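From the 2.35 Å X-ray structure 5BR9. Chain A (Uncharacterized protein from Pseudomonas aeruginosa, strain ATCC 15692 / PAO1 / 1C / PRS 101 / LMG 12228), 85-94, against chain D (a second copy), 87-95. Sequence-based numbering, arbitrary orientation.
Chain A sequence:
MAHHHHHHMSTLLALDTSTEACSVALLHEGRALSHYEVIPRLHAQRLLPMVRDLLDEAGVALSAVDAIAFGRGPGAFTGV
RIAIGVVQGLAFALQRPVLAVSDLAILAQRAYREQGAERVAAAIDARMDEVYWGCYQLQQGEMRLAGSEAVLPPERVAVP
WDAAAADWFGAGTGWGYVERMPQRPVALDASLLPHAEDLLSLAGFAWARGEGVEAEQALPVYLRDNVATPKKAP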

# COMPACT_ATOMS: atom_id res chain seq x y z
N GLY A 85 1.22 3.54 0.90
CA GLY A 85 1.13 3.58 -0.55
C GLY A 85 0.28 4.70 -1.12
O GLY A 85 0.71 5.45 -2.01
N VAL A 86 -0.93 4.83 -0.60
CA VAL A 86 -1.85 5.83 -1.11
C VAL A 86 -1.28 7.24 -0.91
O VAL A 86 -1.30 8.06 -1.83
CB VAL A 86 -3.23 5.68 -0.44
CG1 VAL A 86 -4.14 6.85 -0.79
CG2 VAL A 86 -3.86 4.35 -0.87
N VAL A 87 -0.75 7.52 0.27
CA VAL A 87 -0.20 8.83 0.56
C VAL A 87 0.98 9.13 -0.38
O VAL A 87 1.08 10.21 -0.96
CB VAL A 87 0.21 8.94 2.05
CG1 VAL A 87 1.04 10.16 2.28
CG2 VAL A 87 -1.04 8.99 2.91
N GLN A 88 1.86 8.15 -0.56
CA GLN A 88 2.98 8.27 -1.49
C GLN A 88 2.52 8.55 -2.93
O GLN A 88 3.12 9.36 -3.63
CB GLN A 88 3.83 7.00 -1.44
CG GLN A 88 4.81 6.97 -0.26
CD GLN A 88 5.74 5.75 -0.31
OE1 GLN A 88 6.94 5.87 -0.11
NE2 GLN A 88 5.17 4.57 -0.56
N GLY A 89 1.50 7.83 -3.38
CA GLY A 89 0.94 8.05 -4.71
C GLY A 89 0.34 9.44 -4.87
O GLY A 89 0.60 10.14 -5.85
N LEU A 90 -0.45 9.85 -3.88
CA LEU A 90 -1.09 11.16 -3.87
C LEU A 90 -0.00 12.22 -3.96
O LEU A 90 -0.06 13.12 -4.79
CB LEU A 90 -1.93 11.37 -2.60
CG LEU A 90 -3.23 10.59 -2.41
CD1 LEU A 90 -3.79 10.93 -1.05
CD2 LEU A 90 -4.25 10.94 -3.49
N ALA A 91 1.01 12.06 -3.10
CA ALA A 91 2.04 13.05 -2.93
C ALA A 91 2.95 13.16 -4.13
O ALA A 91 3.36 14.24 -4.50
CB ALA A 91 2.85 12.75 -1.68
N PHE A 92 3.23 12.03 -4.77
CA PHE A 92 4.06 12.01 -5.98
C PHE A 92 3.36 12.75 -7.13
O PHE A 92 3.98 13.47 -7.91
CB PHE A 92 4.37 10.59 -6.37
CG PHE A 92 5.25 10.44 -7.59
CD1 PHE A 92 6.63 10.40 -7.46
CD2 PHE A 92 4.69 10.30 -8.84
CE1 PHE A 92 7.43 10.22 -8.57
CE2 PHE A 92 5.49 10.13 -9.96
CZ PHE A 92 6.87 10.09 -9.82
N ALA A 93 2.05 12.51 -7.25
CA ALA A 93 1.28 13.13 -8.32
C ALA A 93 1.11 14.63 -8.12
O ALA A 93 1.18 15.39 -9.08
CB ALA A 93 -0.06 12.46 -8.44
N LEU A 94 0.91 15.07 -6.87
CA LEU A 94 0.73 16.49 -6.58
C LEU A 94 2.08 17.20 -6.55
O LEU A 94 2.15 18.41 -6.78
CB LEU A 94 0.01 16.72 -5.23
CG LEU A 94 -1.45 16.27 -5.06
CD1 LEU A 94 -1.87 16.34 -3.59
CD2 LEU A 94 -2.43 17.06 -5.97
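Chain D 87-95: VQGLAFALQ

Chain D lays a helix across the helix of chain A, both running in broadly the same direction with a signed crossing angle of -39°. The axes approach to 6.4 Å, and the glycines make this closeness possible. Gly89(A) and Gly89(D) meet at the crossing, CA to CA 4.1 Å, with Gly89(A) C only 3.6 Å from Gly89(D) C. An ideal CB on either glycine would clash with the partner backbone; on Gly89(D) it would lie 2.3 Å from Val86(A) O. Instead Gly89(D) CA makes a CA-H...O contact with that carbonyl, Val86(A) O, at 3.6 Å.

Leu90(A) and Leu90(D) cover the most surface, 59 Å² each, and they make nearly equivalent, reciprocal contacts. Both are mt rotamers whose CA-to-CB bonds point sideways while their ends come nearer the partner. Leu90(A) CD2 packs 3.4 Å from Gly89(D) O and 3.5 Å from Phe92(D) CD2; Leu90(D) CD2 answers at 3.5 Å from Gly89(A) O and 3.6 Å from Phe92(A) CD2.

One turn on, the contact stays small and tight: Ala93(A) CB lies 3.5 Å from Ala93(D) CB. Gln95(D) is the first residue to leave helical phi/psi, with positive phi. No hydrogen bond crosses; the rule is small residues at the crossing, leucines flanking.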

# COMPACT_ATOMS: atom_id res chain seq x y z
N VAL D 87 -0.76 2.98 -6.68
CA VAL D 87 -1.57 3.09 -7.89
C VAL D 87 -2.86 3.85 -7.58
O VAL D 87 -3.26 4.74 -8.34
CB VAL D 87 -1.87 1.70 -8.49
CG1 VAL D 87 -2.86 1.81 -9.67
CG2 VAL D 87 -0.58 1.04 -8.94
N GLN D 88 -3.51 3.51 -6.47
CA GLN D 88 -4.70 4.21 -6.01
C GLN D 88 -4.47 5.72 -5.86
O GLN D 88 -5.18 6.53 -6.45
CB GLN D 88 -5.19 3.64 -4.67
CG GLN D 88 -6.04 2.40 -4.81
CD GLN D 88 -6.76 2.03 -3.52
OE1 GLN D 88 -6.24 2.21 -2.43
NE2 GLN D 88 -7.97 1.49 -3.66
N GLY D 89 -3.45 6.08 -5.09
CA GLY D 89 -3.08 7.47 -4.86
C GLY D 89 -2.80 8.24 -6.14
O GLY D 89 -3.34 9.33 -6.33
N LEU D 90 -1.97 7.68 -7.01
CA LEU D 90 -1.67 8.32 -8.28
C LEU D 90 -2.96 8.56 -9.10
O LEU D 90 -3.23 9.67 -9.54
CB LEU D 90 -0.70 7.46 -9.10
CG LEU D 90 0.74 7.19 -8.67
CD1 LEU D 90 1.33 6.14 -9.60
CD2 LEU D 90 1.54 8.47 -8.73
N ALA D 91 -3.75 7.51 -9.27
CA ALA D 91 -4.95 7.56 -10.10
C ALA D 91 -5.97 8.54 -9.56
O ALA D 91 -6.62 9.24 -10.32
CB ALA D 91 -5.56 6.19 -10.22
N PHE D 92 -6.10 8.58 -8.24
CA PHE D 92 -7.02 9.51 -7.59
C PHE D 92 -6.60 10.97 -7.81
O PHE D 92 -7.40 11.81 -8.21
CB PHE D 92 -7.10 9.17 -6.11
CG PHE D 92 -8.02 10.06 -5.32
CD1 PHE D 92 -9.36 9.74 -5.18
CD2 PHE D 92 -7.53 11.22 -4.70
CE1 PHE D 92 -10.21 10.55 -4.42
CE2 PHE D 92 -8.37 12.03 -3.94
CZ PHE D 92 -9.71 11.69 -3.80
N ALA D 93 -5.33 11.25 -7.55
CA ALA D 93 -4.79 12.60 -7.69
C ALA D 93 -4.83 13.07 -9.14
O ALA D 93 -5.05 14.25 -9.41
CB ALA D 93 -3.35 12.66 -7.15
N LEU D 94 -4.64 12.15 -10.07
CA LEU D 94 -4.62 12.47 -11.49
C LEU D 94 -6.02 12.48 -12.10
O LEU D 94 -6.20 12.98 -13.23
CB LEU D 94 -3.75 11.49 -12.26
CG LEU D 94 -2.25 11.50 -11.94
CD1 LEU D 94 -1.54 10.35 -12.68
CD2 LEU D 94 -1.62 12.88 -12.25
N GLN D 95 -6.98 11.92 -11.37
CA GLN D 95 -8.34 11.67 -11.87
C GLN D 95 -8.31 10.79 -13.12
O GLN D 95 -8.79 11.19 -14.17
CB GLN D 95 -9.07 12.98 -12.18
CG GLN D 95 -9.36 13.90 -11.01
CD GLN D 95 -10.34 15.01 -11.38
OE1 GLN D 95 -10.14 15.75 -12.34
NE2 GLN D 95 -11.42 15.12 -10.62